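Side-chain contacts in toxin protein (Yersinia entomophaga, PDB 6AQK), which probably acts as an ADP-ribosyltransferase, transferring the ADP-ribose part of NAD+ to a target molecule as the C-terminal toxin domain of RHS2: residues F33-A36 with L37-L40; I49-D52 with N53-K57; R104-T107 with P108-N112; N112-S115 with W116-E119; T186-L189 with Y190-M193. One frame throughout, in Å; residues are numbered along the deposited sequence.

In the fold
All five contacts are local, and they follow the chain in numerical order. Contacts 1 and 2 lie on the successive helices 27-39 and 51-63, their centres about 10 Å apart, and touch where Phe54 packs on Phe33, Ala36 and Leu37. Contacts 3 and 4 share Asn112 and lie about 9 Å apart, centre to centre, carrying the chain from edge strand 101-106 of the five-stranded mixed sheet into helix 115-124. Contact 5, centred about 16 Å from the centre of contact 1 and 17 Å from that of contact 3, touches contact 1 where Leu37 meets Tyr190. Contacts 3 and 5 lie on the two-sheet core that probably carries the active site, as in other ADP-ribosyltransferases.

Contact 1: F33-A36 with L37-L40; sequences FTIA and LQKL
Phe33 and Leu37, one helical turn apart, form the close-packed side of this contact. The phenyl group swings out with CG anti to the backbone N (chi1 -172°), and its CE1 lies 4.1 Å from Leu37 CD2, the two side chains meeting at a slant. Both are bulky and apolar, as suits their place: helix 51-63 covers them through Phe54, while Val80 and Leu84 of helix 74-90 close further on Phe33. Ala36, just before Leu37, has a side chain small enough for Phe54 to approach closely. Packing is looser around the partly exposed Gln38 and the exposed Lys39. A water bridges Thr34 and Gln38, accepting from Thr34 OG1 at 2.7 Å and donating to Gln38 OE1 at 2.9 Å. Lys39 runs its aliphatic chain alongside Ile35, with CE 4.0 Å from Ile35 CG2, a layout that spends the methylenes on packing and carries the ammonium group outward. Backbone bonds link the two halves, from Leu37 N to Phe33 O at 3.0 Å through to Leu40 N on Ala36 O, where the helical course ends. A buried apolar face and a more polar outer one mark an amphipathic alpha helix, here in its last turns.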
loop_
_atom_site.group_PDB
_atom_site.type_symbol
_atom_site.label_atom_id
_atom_site.label_comp_id
_atom_site.label_asym_id
_atom_site.label_seq_id
_atom_site.Cartn_x
_atom_site.Cartn_y
_atom_site.Cartn_z
ATOM N N PHE A 33 -6.885 9.450 -6.484
ATOM C CA PHE A 33 -6.617 9.257 -7.885
ATOM C C PHE A 33 -6.331 7.720 -8.145
ATOM O O PHE A 33 -6.895 7.133 -9.098
ATOM C CB PHE A 33 -5.407 10.049 -8.296
ATOM C CG PHE A 33 -5.110 10.085 -9.787
ATOM C CD1 PHE A 33 -4.365 9.060 -10.433
ATOM C CD2 PHE A 33 -5.436 11.196 -10.529
ATOM C CE1 PHE A 33 -4.094 9.121 -11.795
ATOM C CE2 PHE A 33 -5.136 11.268 -11.872
ATOM C CZ PHE A 33 -4.468 10.222 -12.513
ATOM N N THR A 34 -5.518 7.087 -7.317
ATOM C CA THR A 34 -5.156 5.714 -7.594
ATOM C C THR A 34 -6.334 4.804 -7.254
ATOM O O THR A 34 -6.504 3.750 -7.911
ATOM C CB THR A 34 -3.821 5.267 -6.961
ATOM O OG1 THR A 34 -3.847 5.349 -5.519
ATOM C CG2 THR A 34 -2.651 6.086 -7.514
ATOM N N ILE A 35 -7.132 5.197 -6.273
ATOM C CA ILE A 35 -8.386 4.500 -6.031
ATOM C C ILE A 35 -9.274 4.595 -7.257
ATOM O O ILE A 35 -9.859 3.567 -7.689
ATOM C CB ILE A 35 -9.050 4.966 -4.773
ATOM C CG1 ILE A 35 -8.193 4.487 -3.561
ATOM C CG2 ILE A 35 -10.469 4.443 -4.680
ATOM C CD1 ILE A 35 -8.645 5.079 -2.269
ATOM N N ALA A 36 -9.393 5.783 -7.826
ATOM C CA ALA A 36 -10.208 5.898 -9.073
ATOM C C ALA A 36 -9.735 5.020 -10.170
ATOM O O ALA A 36 -10.576 4.407 -10.849
ATOM C CB ALA A 36 -10.310 7.291 -9.545
ATOM N N LEU A 37 -8.417 4.891 -10.349
ATOM C CA LEU A 37 -7.847 3.977 -11.370
ATOM C C LEU A 37 -8.307 2.535 -11.120
ATOM O O LEU A 37 -8.580 1.839 -12.080
ATOM C CB LEU A 37 -6.342 3.989 -11.337
ATOM C CG LEU A 37 -5.525 5.249 -11.691
ATOM C CD1 LEU A 37 -4.041 4.982 -11.396
ATOM C CD2 LEU A 37 -5.725 5.585 -13.136
ATOM N N GLN A 38 -8.344 2.110 -9.848
ATOM C CA GLN A 38 -8.813 0.756 -9.511
ATOM C C GLN A 38 -10.272 0.589 -9.866
ATOM O O GLN A 38 -10.658 -0.410 -10.508
ATOM C CB GLN A 38 -8.695 0.404 -8.021
ATOM C CG GLN A 38 -7.306 0.456 -7.433
ATOM C CD GLN A 38 -7.319 0.138 -5.941
ATOM O OE1 GLN A 38 -6.915 0.949 -5.115
ATOM N NE2 GLN A 38 -7.799 -1.058 -5.595
ATOM N N LYS A 39 -11.078 1.553 -9.447
ATOM C CA LYS A 39 -12.548 1.465 -9.562
ATOM C C LYS A 39 -12.960 1.474 -11.022
ATOM O O LYS A 39 -13.993 0.912 -11.380
ATOM C CB LYS A 39 -13.310 2.591 -8.811
ATOM C CG LYS A 39 -13.322 2.608 -7.269
ATOM C CD LYS A 39 -13.067 1.266 -6.645
ATOM C CE LYS A 39 -12.993 1.335 -5.121
ATOM N NZ LYS A 39 -14.265 1.796 -4.483
ATOM N N LEU A 40 -12.171 2.096 -11.879
ATOM C CA LEU A 40 -12.548 2.183 -13.252
ATOM C C LEU A 40 -11.768 1.194 -14.095
ATOM O O LEU A 40 -11.785 1.343 -15.267
ATOM C CB LEU A 40 -12.366 3.614 -13.782
ATOM C CG LEU A 40 -13.351 4.628 -13.136
ATOM C CD1 LEU A 40 -13.030 6.077 -13.553
ATOM C CD2 LEU A 40 -14.796 4.289 -13.509
HETATM O O HOH W 1 -4.940 3.043 -4.726
#

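Contact 2: I49-D52 with N53-K57; sequences IDMD and NFISK. With PT (platinum (II) ion), chain D.
In Asp50 a chi1 of -168° turns CG away from the residue's own N and over the first turn of the helix, where the carboxylate meets Asn53. OD1 of Asp50 takes the Asn53 N-H at 3.2 Å, a nearly straight bond that reaches the oxygen from above the carboxylate plane, while Asp50 OD2 rests 3.3 Å from Asn53 CB. An aspartate suits this place because its short acidic side chain can accept from an amide of the first turn, which has no carbonyl one turn earlier within the helix, and its charge should be eased by the helix dipole. Its backbone serves too: Asp50 O receives Phe54 N at 3.0 Å. On another flank Met51 and Ile55 run alongside each other and touch through Met51 CG and Ile55 CD1 at 3.9 Å. Met51 has a chi1 of -140°, away from the staggered values, and its SD binds platinum at 2.1 Å. His74 ND1 is the second protein ligand; soft thioether sulfur and imidazole nitrogen are both ligands platinum(II) readily takes, and the ion was probably introduced for the crystallography. Phe54 is buried, its ring meeting Phe77 as well. The whole is an aspartate N-cap opening the alpha helix 51-63.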
loop_
_atom_site.group_PDB
_atom_site.type_symbol
_atom_site.label_atom_id
_atom_site.label_comp_id
_atom_site.label_asym_id
_atom_site.label_seq_id
_atom_site.Cartn_x
_atom_site.Cartn_y
_atom_site.Cartn_z
ATOM N N ILE A 49 -8.650 7.252 -21.034
ATOM C CA ILE A 49 -9.299 7.677 -22.297
ATOM C C ILE A 49 -10.477 8.612 -22.022
ATOM O O ILE A 49 -10.561 9.684 -22.597
ATOM C CB ILE A 49 -9.696 6.442 -23.148
ATOM C CG1 ILE A 49 -8.452 5.564 -23.417
ATOM C CG2 ILE A 49 -10.370 6.837 -24.460
ATOM C CD1 ILE A 49 -7.226 6.285 -23.974
ATOM N N ASP A 50 -11.337 8.230 -21.092
ATOM C CA ASP A 50 -12.473 9.050 -20.674
ATOM C C ASP A 50 -12.130 9.924 -19.440
ATOM O O ASP A 50 -12.571 9.601 -18.329
ATOM C CB ASP A 50 -13.686 8.129 -20.396
ATOM C CG ASP A 50 -15.005 8.888 -20.243
ATOM O OD1 ASP A 50 -14.999 10.145 -20.187
ATOM O OD2 ASP A 50 -16.058 8.196 -20.164
ATOM N N MET A 51 -11.394 11.025 -19.692
ATOM C CA MET A 51 -11.053 12.117 -18.709
ATOM C C MET A 51 -12.262 12.479 -17.824
ATOM O O MET A 51 -12.192 12.570 -16.585
ATOM C CB MET A 51 -10.571 13.411 -19.469
ATOM C CG MET A 51 -9.385 14.222 -18.887
ATOM S SD MET A 51 -8.549 15.508 -19.969
ATOM C CE MET A 51 -7.884 14.362 -21.201
ATOM N N ASP A 52 -13.401 12.678 -18.446
ATOM C CA ASP A 52 -14.520 13.309 -17.740
ATOM C C ASP A 52 -15.100 12.376 -16.741
ATOM O O ASP A 52 -15.474 12.762 -15.630
ATOM C CB ASP A 52 -15.620 13.679 -18.731
ATOM C CG ASP A 52 -15.067 14.256 -19.995
ATOM O OD1 ASP A 52 -14.632 15.429 -19.946
ATOM O OD2 ASP A 52 -15.010 13.513 -21.009
ATOM N N ASN A 53 -15.237 11.122 -17.152
ATOM C CA ASN A 53 -15.720 10.133 -16.237
ATOM C C ASN A 53 -14.693 9.893 -15.105
ATOM O O ASN A 53 -15.099 9.653 -13.979
ATOM C CB ASN A 53 -16.063 8.782 -16.910
ATOM C CG ASN A 53 -16.885 7.924 -15.991
ATOM O OD1 ASN A 53 -17.816 8.437 -15.370
ATOM N ND2 ASN A 53 -16.487 6.638 -15.793
ATOM N N PHE A 54 -13.407 9.873 -15.451
ATOM C CA PHE A 54 -12.382 9.655 -14.433
ATOM C C PHE A 54 -12.466 10.753 -13.369
ATOM O O PHE A 54 -12.525 10.515 -12.130
ATOM C CB PHE A 54 -10.995 9.575 -15.065
ATOM C CG PHE A 54 -9.923 9.314 -14.053
ATOM C CD1 PHE A 54 -9.628 8.016 -13.669
ATOM C CD2 PHE A 54 -9.312 10.364 -13.397
ATOM C CE1 PHE A 54 -8.682 7.793 -12.685
ATOM C CE2 PHE A 54 -8.390 10.135 -12.369
ATOM C CZ PHE A 54 -8.079 8.865 -12.047
ATOM N N ILE A 55 -12.487 11.987 -13.843
ATOM C CA ILE A 55 -12.504 13.124 -12.948
ATOM C C ILE A 55 -13.683 13.073 -12.030
ATOM O O ILE A 55 -13.549 13.296 -10.810
ATOM C CB ILE A 55 -12.381 14.452 -13.736
ATOM C CG1 ILE A 55 -10.952 14.578 -14.270
ATOM C CG2 ILE A 55 -12.683 15.642 -12.843
ATOM C CD1 ILE A 55 -10.775 15.514 -15.467
ATOM N N SER A 56 -14.844 12.728 -12.587
ATOM C CA SER A 56 -16.057 12.632 -11.809
ATOM C C SER A 56 -15.992 11.611 -10.623
ATOM O O SER A 56 -16.306 11.906 -9.444
ATOM C CB SER A 56 -17.217 12.332 -12.754
ATOM O OG SER A 56 -18.375 12.189 -11.967
ATOM N N LYS A 57 -15.481 10.431 -10.939
ATOM C CA LYS A 57 -15.255 9.407 -9.945
ATOM C C LYS A 57 -14.206 9.840 -8.928
ATOM O O LYS A 57 -14.379 9.674 -7.728
ATOM C CB LYS A 57 -14.746 8.128 -10.659
ATOM C CG LYS A 57 -14.606 6.901 -9.752
ATOM C CD LYS A 57 -15.897 6.641 -8.967
ATOM C CE LYS A 57 -16.297 5.189 -9.039
ATOM N NZ LYS A 57 -17.689 5.065 -8.541
HETATM PT PT PT D . -9.482 17.143 -18.941
#

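Contact 3: R104-T107 with P108-N112; sequences RGDT and PVISN
Past Asp106 the extended backbone of strand 101-106 gives way at Thr107 to the 3-10 turns of 108-112, with Ile110 N weakly bonded to Thr107 O. The side chain of Thr107 adds an ST turn: chi1 of 76° holds OG1 back over the main chain, where it accepts Val109 N at 3.2 Å. Threonine suits this bend for its short hydroxyl, and Pro108 for its fixed phi, which begins the helical turn. Asp106 and Ile110 reach across the bend and meet at about a right angle, Ile110 CD1 coming to 3.5 Å from Asp106 CB and Ile110 CG2 to 3.6 Å from Asp106 CG. The isoleucine thereby shields the stem of a carboxylate held by Arg104 in a side-on salt bridge of two hydrogen bonds, Arg104 NE to Asp106 OD2 at 2.8 Å and Arg104 NH2 to Asp106 OD1 at 2.9 Å. Trp163 NE1 also bonds Asp106 OD2. The Phe-Arg-Gly sequence and the bond from Arg104 NH1 to Ser146 O of strand 145-148 are consistent with the arginine of Arg-Ser-Glu class ADP-ribosyltransferases, although no nucleotide is bound here. Pro108 O, at the start of the turn, accepts twice from Ser111 further along: Ser111 N bonds it at 3.0 Å and Ser111 OG reaches Pro108 O at 2.6 Å.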
loop_
_atom_site.group_PDB
_atom_site.type_symbol
_atom_site.label_atom_id
_atom_site.label_comp_id
_atom_site.label_asym_id
_atom_site.label_seq_id
_atom_site.Cartn_x
_atom_site.Cartn_y
_atom_site.Cartn_z
ATOM N N ARG A 104 3.871 -3.644 7.011
ATOM C CA ARG A 104 2.804 -2.647 6.833
ATOM C C ARG A 104 1.559 -2.962 7.610
ATOM O O ARG A 104 1.082 -4.071 7.607
ATOM C CB ARG A 104 2.437 -2.558 5.330
ATOM C CG ARG A 104 1.343 -1.540 5.061
ATOM C CD ARG A 104 1.126 -1.398 3.548
ATOM N NE ARG A 104 -0.089 -0.629 3.320
ATOM C CZ ARG A 104 -0.159 0.691 3.176
ATOM N NH1 ARG A 104 0.917 1.464 3.145
ATOM N NH2 ARG A 104 -1.322 1.231 3.026
ATOM N N GLY A 105 0.918 -1.904 8.172
ATOM C CA GLY A 105 -0.326 -2.015 8.861
ATOM C C GLY A 105 -1.422 -1.447 7.999
ATOM O O GLY A 105 -1.231 -0.430 7.358
ATOM N N ASP A 106 -2.517 -2.167 7.875
ATOM C CA ASP A 106 -3.730 -1.697 7.163
ATOM C C ASP A 106 -4.981 -1.985 8.019
ATOM O O ASP A 106 -5.086 -2.977 8.772
ATOM C CB ASP A 106 -3.886 -2.327 5.739
ATOM C CG ASP A 106 -3.133 -1.545 4.618
ATOM O OD1 ASP A 106 -3.283 -0.278 4.526
ATOM O OD2 ASP A 106 -2.380 -2.200 3.860
ATOM N N THR A 107 -5.966 -1.147 7.820
ATOM C CA THR A 107 -7.265 -1.373 8.358
ATOM C C THR A 107 -8.064 -2.345 7.476
ATOM O O THR A 107 -7.655 -2.677 6.333
ATOM C CB THR A 107 -8.091 -0.070 8.456
ATOM O OG1 THR A 107 -8.541 0.289 7.158
ATOM C CG2 THR A 107 -7.265 1.052 9.084
ATOM N N PRO A 108 -9.232 -2.795 7.977
ATOM C CA PRO A 108 -10.009 -3.758 7.199
ATOM C C PRO A 108 -10.550 -3.178 5.888
ATOM O O PRO A 108 -10.990 -3.933 5.078
ATOM C CB PRO A 108 -11.141 -4.156 8.168
ATOM C CG PRO A 108 -10.465 -4.090 9.482
ATOM C CD PRO A 108 -9.612 -2.854 9.412
ATOM N N VAL A 109 -10.478 -1.859 5.687
ATOM C CA VAL A 109 -10.895 -1.233 4.384
ATOM C C VAL A 109 -10.256 -1.929 3.172
ATOM O O VAL A 109 -10.837 -1.911 2.072
ATOM C CB VAL A 109 -10.500 0.271 4.297
ATOM C CG1 VAL A 109 -10.889 0.879 2.950
ATOM C CG2 VAL A 109 -11.205 1.059 5.363
ATOM N N ILE A 110 -9.035 -2.456 3.313
ATOM C CA ILE A 110 -8.349 -3.039 2.179
ATOM C C ILE A 110 -8.962 -4.352 1.678
ATOM O O ILE A 110 -8.688 -4.763 0.568
ATOM C CB ILE A 110 -6.785 -3.176 2.418
ATOM C CG1 ILE A 110 -6.454 -4.255 3.434
ATOM C CG2 ILE A 110 -6.140 -1.799 2.714
ATOM C CD1 ILE A 110 -5.021 -4.696 3.372
ATOM N N SER A 111 -9.792 -5.007 2.493
ATOM C CA SER A 111 -10.551 -6.160 2.027
ATOM C C SER A 111 -11.406 -5.774 0.797
ATOM O O SER A 111 -11.553 -6.552 -0.125
ATOM C CB SER A 111 -11.352 -6.786 3.199
ATOM O OG SER A 111 -12.237 -5.830 3.752
ATOM N N ASN A 112 -11.814 -4.515 0.715
ATOM C CA ASN A 112 -12.559 -4.040 -0.456
ATOM C C ASN A 112 -11.701 -4.012 -1.749
ATOM O O ASN A 112 -12.243 -3.992 -2.819
ATOM C CB ASN A 112 -13.211 -2.640 -0.140
ATOM C CG ASN A 112 -14.051 -2.627 1.183
ATOM O OD1 ASN A 112 -14.481 -3.682 1.661
ATOM N ND2 ASN A 112 -14.260 -1.427 1.785
#

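Contact 4: N112-S115 with W116-E119; sequences NSYS and WLAE
Tyr114 and Trp116 lie alongside each other across the one intervening residue, Ser115, and their conformations are what bring them together. Trp116 has an uncommon chi1 of 43°, which folds the indole back over its own main chain toward the start of the helix. Tyr114, with CG beside its own backbone N, comes to meet it. Tyr114 CB sits over one face of the indole, 4.0 Å from the centroid of its six-membered ring, a CH-pi contact offset toward the rim. The two rings are neither flat on one another nor perpendicular: their planes are turned by 41°, and the closest atoms are Tyr114 CD1 and Trp116 CZ2 at 3.5 Å. Leu117 approaches from the following position, its CB 3.8 Å from Tyr114 CB. Large flat groups suit these places, for Trp116 also spreads over Met135 and Leu137 of strand 131-140 and Ile195 and Leu198 of strand 192-200. Tyr114 holds the N-cap position of helix 115-124 and takes part through its backbone, Tyr114 O receiving Ala118 N at 3.1 Å and Leu117 N only weakly, while its ring serves packing. Trp116 of the first turn, and Tyr114 just before it through Ile139, pack onto the mixed sheet: a helix N-terminus seated on a sheet.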
loop_
_atom_site.group_PDB
_atom_site.type_symbol
_atom_site.label_atom_id
_atom_site.label_comp_id
_atom_site.label_asym_id
_atom_site.label_seq_id
_atom_site.Cartn_x
_atom_site.Cartn_y
_atom_site.Cartn_z
ATOM N N ASN A 112 -11.814 -4.515 0.715
ATOM C CA ASN A 112 -12.559 -4.040 -0.456
ATOM C C ASN A 112 -11.701 -4.012 -1.749
ATOM O O ASN A 112 -12.243 -3.992 -2.819
ATOM C CB ASN A 112 -13.211 -2.640 -0.140
ATOM C CG ASN A 112 -14.051 -2.627 1.183
ATOM O OD1 ASN A 112 -14.481 -3.682 1.661
ATOM N ND2 ASN A 112 -14.260 -1.427 1.785
ATOM N N SER A 113 -10.362 -3.990 -1.666
ATOM C CA SER A 113 -9.485 -3.983 -2.819
ATOM C C SER A 113 -8.957 -5.344 -3.184
ATOM O O SER A 113 -8.404 -5.483 -4.236
ATOM C CB SER A 113 -8.230 -3.122 -2.589
ATOM O OG SER A 113 -8.547 -1.790 -2.388
ATOM N N TYR A 114 -9.023 -6.303 -2.281
ATOM C CA TYR A 114 -8.368 -7.598 -2.469
ATOM C C TYR A 114 -9.390 -8.681 -2.145
ATOM O O TYR A 114 -9.702 -8.942 -0.977
ATOM C CB TYR A 114 -7.169 -7.724 -1.531
ATOM C CG TYR A 114 -6.091 -6.660 -1.728
ATOM C CD1 TYR A 114 -5.356 -6.565 -2.923
ATOM C CD2 TYR A 114 -5.767 -5.807 -0.699
ATOM C CE1 TYR A 114 -4.351 -5.651 -3.052
ATOM C CE2 TYR A 114 -4.776 -4.853 -0.856
ATOM C CZ TYR A 114 -4.088 -4.766 -2.045
ATOM O OH TYR A 114 -3.089 -3.798 -2.108
ATOM N N SER A 115 -9.968 -9.254 -3.189
ATOM C CA SER A 115 -11.104 -10.216 -3.007
ATOM C C SER A 115 -10.680 -11.500 -2.269
ATOM O O SER A 115 -11.469 -12.110 -1.523
ATOM C CB SER A 115 -11.736 -10.548 -4.376
ATOM O OG SER A 115 -10.846 -11.202 -5.233
ATOM N N TRP A 116 -9.429 -11.886 -2.482
ATOM C CA TRP A 116 -8.802 -13.040 -1.779
ATOM C C TRP A 116 -8.688 -12.801 -0.283
ATOM O O TRP A 116 -8.905 -13.724 0.519
ATOM C CB TRP A 116 -7.451 -13.390 -2.364
ATOM C CG TRP A 116 -6.522 -12.186 -2.695
ATOM C CD1 TRP A 116 -6.480 -11.488 -3.872
ATOM C CD2 TRP A 116 -5.553 -11.556 -1.826
ATOM N NE1 TRP A 116 -5.531 -10.462 -3.798
ATOM C CE2 TRP A 116 -4.955 -10.506 -2.544
ATOM C CE3 TRP A 116 -5.114 -11.799 -0.515
ATOM C CZ2 TRP A 116 -3.980 -9.700 -1.988
ATOM C CZ3 TRP A 116 -4.174 -11.003 0.020
ATOM C CH2 TRP A 116 -3.591 -9.973 -0.703
ATOM N N LEU A 117 -8.440 -11.546 0.085
ATOM C CA LEU A 117 -8.378 -11.191 1.475
ATOM C C LEU A 117 -9.769 -11.176 2.108
ATOM O O LEU A 117 -9.988 -11.783 3.177
ATOM C CB LEU A 117 -7.666 -9.847 1.637
ATOM C CG LEU A 117 -7.507 -9.331 3.059
ATOM C CD1 LEU A 117 -6.660 -10.319 3.861
ATOM C CD2 LEU A 117 -6.922 -7.902 3.028
ATOM N N ALA A 118 -10.717 -10.563 1.412
ATOM C CA ALA A 118 -12.123 -10.510 1.872
ATOM C C ALA A 118 -12.654 -11.942 2.170
ATOM O O ALA A 118 -13.237 -12.221 3.216
ATOM C CB ALA A 118 -13.006 -9.813 0.821
ATOM N N GLU A 119 -12.387 -12.830 1.243
ATOM C CA GLU A 119 -12.776 -14.249 1.359
ATOM C C GLU A 119 -12.198 -14.904 2.579
ATOM O O GLU A 119 -12.931 -15.562 3.373
ATOM C CB GLU A 119 -12.332 -14.997 0.103
ATOM C CG GLU A 119 -12.565 -16.515 0.084
ATOM C CD GLU A 119 -13.981 -16.889 -0.297
ATOM O OE1 GLU A 119 -14.174 -17.510 -1.371
ATOM O OE2 GLU A 119 -14.910 -16.533 0.458
#

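Contact 5: T186-L189 with Y190-M193; sequences TFPL and YNRM
The branched end of Leu189 covers one face of the Tyr190 ring: its CG stands 3.6 Å from the centroid of the phenol ring, only 6° off the normal, a CH-pi contact centred on the face. The methyl CD2 of Leu189 continues along the ring to 3.7 Å from Tyr190 CZ. A chi1 of -172° swings the leucine branch out past its own carbonyl, so that it runs beside the tyrosine. In the second pair, Asn191 lays its amide obliquely against Phe187, with Asn191 ND2 3.6 Å from Phe187 CD2, while Asn191 CB touches Pro188 CD at 3.9 Å. What holds both pairs is a type II beta turn from Pro188 to Asn191, closed by Asn191 N on Pro188 O at 2.9 Å. Tyr190 takes the third position with a positive phi of 70°, a place more often given to glycine, and the packed ring may help pay for it. The turn carries the chain from strand 184-187 of the two-stranded sheet to strand 192-200 of the larger one. Farther out, Met226 lies against Phe187 and Asn191, His44 meets the tyrosine ring, and the backbone of Ser141 bonds to those of Tyr190 and Asn191.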
loop_
_atom_site.group_PDB
_atom_site.type_symbol
_atom_site.label_atom_id
_atom_site.label_comp_id
_atom_site.label_asym_id
_atom_site.label_seq_id
_atom_site.Cartn_x
_atom_site.Cartn_y
_atom_site.Cartn_z
ATOM N N THR A 186 9.396 2.761 0.730
ATOM C CA THR A 186 8.296 2.855 -0.202
ATOM C C THR A 186 8.443 2.077 -1.488
ATOM O O THR A 186 9.585 1.933 -2.049
ATOM C CB THR A 186 8.138 4.365 -0.538
ATOM O OG1 THR A 186 8.190 5.113 0.687
ATOM C CG2 THR A 186 6.802 4.678 -1.283
ATOM N N PHE A 187 7.305 1.624 -2.022
ATOM C CA PHE A 187 7.284 0.806 -3.223
ATOM C C PHE A 187 6.476 1.515 -4.235
ATOM O O PHE A 187 5.587 2.287 -3.882
ATOM C CB PHE A 187 6.754 -0.575 -2.948
ATOM C CG PHE A 187 7.676 -1.390 -2.099
ATOM C CD1 PHE A 187 7.737 -1.187 -0.724
ATOM C CD2 PHE A 187 8.588 -2.236 -2.691
ATOM C CE1 PHE A 187 8.589 -1.940 0.057
ATOM C CE2 PHE A 187 9.438 -3.009 -1.918
ATOM C CZ PHE A 187 9.461 -2.835 -0.546
ATOM N N PRO A 188 6.805 1.328 -5.516
ATOM C CA PRO A 188 6.126 2.091 -6.520
ATOM C C PRO A 188 4.756 1.592 -6.936
ATOM O O PRO A 188 4.385 0.433 -6.713
ATOM C CB PRO A 188 7.133 2.036 -7.700
ATOM C CG PRO A 188 7.666 0.663 -7.564
ATOM C CD PRO A 188 7.855 0.499 -6.102
ATOM N N LEU A 189 3.980 2.483 -7.533
ATOM C CA LEU A 189 2.722 2.064 -8.171
ATOM C C LEU A 189 2.979 0.877 -9.138
ATOM O O LEU A 189 3.970 0.888 -9.900
ATOM C CB LEU A 189 2.122 3.232 -8.930
ATOM C CG LEU A 189 0.689 2.995 -9.495
ATOM C CD1 LEU A 189 -0.297 2.581 -8.392
ATOM C CD2 LEU A 189 0.208 4.252 -10.194
ATOM N N TYR A 190 2.147 -0.149 -9.093
ATOM C CA TYR A 190 2.313 -1.397 -9.891
ATOM C C TYR A 190 3.466 -2.281 -9.471
ATOM O O TYR A 190 3.757 -3.265 -10.139
ATOM C CB TYR A 190 2.313 -1.192 -11.418
ATOM C CG TYR A 190 1.324 -0.146 -11.903
ATOM C CD1 TYR A 190 -0.023 -0.212 -11.580
ATOM C CD2 TYR A 190 1.734 0.873 -12.773
ATOM C CE1 TYR A 190 -0.939 0.739 -12.021
ATOM C CE2 TYR A 190 0.812 1.849 -13.216
ATOM C CZ TYR A 190 -0.511 1.765 -12.871
ATOM O OH TYR A 190 -1.426 2.693 -13.325
ATOM N N ASN A 191 4.054 -2.024 -8.302
ATOM C CA ASN A 191 5.058 -2.906 -7.748
ATOM C C ASN A 191 4.540 -4.338 -7.764
ATOM O O ASN A 191 3.396 -4.594 -7.373
ATOM C CB ASN A 191 5.360 -2.465 -6.322
ATOM C CG ASN A 191 6.376 -3.332 -5.641
ATOM O OD1 ASN A 191 7.484 -3.428 -6.129
ATOM N ND2 ASN A 191 5.997 -3.958 -4.510
ATOM N N ARG A 192 5.400 -5.257 -8.188
ATOM C CA ARG A 192 5.064 -6.663 -8.233
ATOM C C ARG A 192 5.344 -7.337 -6.927
ATOM O O ARG A 192 6.445 -7.240 -6.397
ATOM C CB ARG A 192 5.859 -7.371 -9.371
ATOM C CG ARG A 192 5.351 -6.948 -10.754
ATOM C CD ARG A 192 6.033 -7.588 -11.962
ATOM N NE ARG A 192 7.337 -8.136 -11.628
ATOM C CZ ARG A 192 7.675 -9.434 -11.582
ATOM N NH1 ARG A 192 8.914 -9.757 -11.261
ATOM N NH2 ARG A 192 6.817 -10.419 -11.878
ATOM N N MET A 193 4.359 -8.071 -6.455
ATOM C CA MET A 193 4.501 -8.880 -5.245
ATOM C C MET A 193 3.848 -10.257 -5.442
ATOM O O MET A 193 2.936 -10.435 -6.249
ATOM C CB MET A 193 3.929 -8.172 -4.039
ATOM C CG MET A 193 2.441 -7.956 -4.015
ATOM S SD MET A 193 1.817 -7.215 -2.449
ATOM C CE MET A 193 2.693 -5.676 -2.476
#